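Local coordinates for protein putative tagatose-6-phosphate ketose/aldose isomerase (Escherichia coli, PDB 3C3J) that is a putative isomerase built from two SIS domains, each an alpha/beta unit with a five-stranded parallel sheet and flanking helices, at residues Ile28-Asn33 / Leu160-Thr165. Sequence-based numbering, arbitrary orientation.
Sequences IRSLTN and LMPAET
Arg29 and Glu164 meet tip to tip, a compact example of how a salt bridge, a patch of van der Waals contact and one water can together seat a loop on a helix. The guanidinium grips the carboxylate side-on. NE of Arg29 donates to OE2 of Glu164 (2.8 Å), while NH1 of Arg29 reaches OE1 of Glu164 at 2.9 Å. Both oxygens use their syn lone pairs, and the two planes lie only 29° apart, so the pairing fixes the rotation of both groups. A bend at chi3 of Arg29 (55°) places NE for this grip.

Van der Waals contact centres on Pro162, whose ring lies against the helix at Ser30: CD of Pro162 is 3.7 Å from CB of Ser30, and CG of Pro162 is 3.7 Å from the backbone N of Ser30. The Arg29 side chain passes the ring with opposite heading, its NH1 3.8 Å from CB of Pro162. Although CB of Met161, a selenomethionine, points away from the helix, its doubly bent chain returns SE to 3.7 Å from OG of Ser30.

With OG turned to the far side from its own N (chi1 -168°), the Ser30 hydroxyl is hydrogen-bonded to OG of Ser182 and to a water. The water donates to O of Leu160 (2.7 Å) and weakly accepts from ND2 of Asn33. Within the loop, O of Pro162 receives both N and OG1 of Thr165, securing the short 3-10 turn that presents Glu164.

Helix 23-49 is thereby joined to the segment leaving edge strand 159-160 of a five-stranded parallel sheet, alongside helix 174-187, in the alpha/beta layering of a SIS domain.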
# COMPACT_ATOMS: atom_id res chain seq x y z
N ILE A 28 26.46 -11.02 4.63
CA ILE A 28 27.80 -10.58 5.01
C ILE A 28 28.75 -10.56 3.80
O ILE A 28 29.55 -9.65 3.68
CB ILE A 28 28.33 -11.39 6.22
CG1 ILE A 28 27.38 -11.22 7.40
CG2 ILE A 28 29.70 -10.90 6.64
CD1 ILE A 28 26.97 -9.75 7.65
N ARG A 29 28.59 -11.51 2.88
CA ARG A 29 29.29 -11.51 1.62
C ARG A 29 28.97 -10.23 0.85
O ARG A 29 29.88 -9.58 0.34
CB ARG A 29 28.91 -12.74 0.79
CG ARG A 29 29.81 -13.93 1.09
CD ARG A 29 29.26 -15.25 0.60
NE ARG A 29 28.91 -15.34 -0.82
CZ ARG A 29 29.78 -15.46 -1.82
NH1 ARG A 29 29.33 -15.58 -3.06
NH2 ARG A 29 31.09 -15.41 -1.61
N SER A 30 27.70 -9.82 0.81
CA SER A 30 27.37 -8.63 0.04
C SER A 30 27.98 -7.37 0.68
O SER A 30 28.54 -6.51 -0.03
CB SER A 30 25.87 -8.45 -0.14
OG SER A 30 25.69 -7.45 -1.12
N LEU A 31 27.85 -7.26 2.01
CA LEU A 31 28.34 -6.06 2.73
C LEU A 31 29.86 -5.96 2.72
O LEU A 31 30.40 -4.86 2.62
CB LEU A 31 27.79 -6.04 4.17
CG LEU A 31 26.40 -5.36 4.31
CD1 LEU A 31 25.40 -5.82 3.25
CD2 LEU A 31 25.83 -5.49 5.73
N THR A 32 30.56 -7.09 2.80
CA THR A 32 32.01 -7.09 2.60
C THR A 32 32.40 -6.70 1.15
O THR A 32 33.36 -5.98 0.94
CB THR A 32 32.71 -8.42 3.13
OG1 THR A 32 32.29 -9.54 2.38
CG2 THR A 32 32.33 -8.69 4.55
N ASN A 33 31.61 -7.10 0.17
CA ASN A 33 31.82 -6.59 -1.20
C ASN A 33 31.65 -5.07 -1.31
O ASN A 33 32.40 -4.38 -2.01
CB ASN A 33 30.89 -7.27 -2.18
CG ASN A 33 31.26 -6.99 -3.60
OD1 ASN A 33 32.40 -7.23 -4.02
ND2 ASN A 33 30.30 -6.45 -4.37
N LEU A 160 26.22 -5.55 -7.93
CA LEU A 160 25.90 -6.96 -8.13
C LEU A 160 25.85 -7.71 -6.80
O LEU A 160 26.76 -7.58 -5.97
CB LEU A 160 26.96 -7.57 -9.04
CG LEU A 160 26.69 -8.97 -9.59
CD1 LEU A 160 25.44 -9.01 -10.47
CD2 LEU A 160 27.95 -9.46 -10.37
N MSE A 161 24.81 -8.51 -6.61
CA MSE A 161 24.65 -9.28 -5.36
C MSE A 161 25.48 -10.56 -5.49
O MSE A 161 25.88 -10.91 -6.62
CB MSE A 161 23.17 -9.62 -5.12
CG MSE A 161 22.27 -8.43 -4.94
SE MSE A 161 22.76 -7.34 -3.40
CE MSE A 161 24.01 -6.01 -4.19
N PRO A 162 25.78 -11.23 -4.36
CA PRO A 162 26.49 -12.51 -4.47
C PRO A 162 25.74 -13.53 -5.34
O PRO A 162 24.51 -13.55 -5.37
CB PRO A 162 26.62 -12.97 -3.01
CG PRO A 162 26.51 -11.65 -2.22
CD PRO A 162 25.51 -10.88 -2.97
N ALA A 163 26.50 -14.34 -6.05
CA ALA A 163 25.95 -15.26 -7.04
C ALA A 163 24.86 -16.17 -6.51
O ALA A 163 23.88 -16.43 -7.21
CB ALA A 163 27.06 -16.08 -7.66
N GLU A 164 24.99 -16.65 -5.27
CA GLU A 164 24.00 -17.57 -4.71
C GLU A 164 22.63 -16.94 -4.50
O GLU A 164 21.64 -17.66 -4.32
CB GLU A 164 24.46 -18.19 -3.39
CG GLU A 164 24.52 -17.24 -2.15
CD GLU A 164 25.82 -16.48 -2.01
OE1 GLU A 164 26.48 -16.25 -3.04
OE2 GLU A 164 26.19 -16.14 -0.85
N THR A 165 22.56 -15.62 -4.54
CA THR A 165 21.29 -14.92 -4.32
C THR A 165 20.45 -14.76 -5.60
O THR A 165 19.37 -14.20 -5.54
CB THR A 165 21.47 -13.53 -3.65
OG1 THR A 165 22.07 -12.60 -4.58
CG2 THR A 165 22.32 -13.64 -2.39
O HOH W 1 27.35 -7.50 -3.31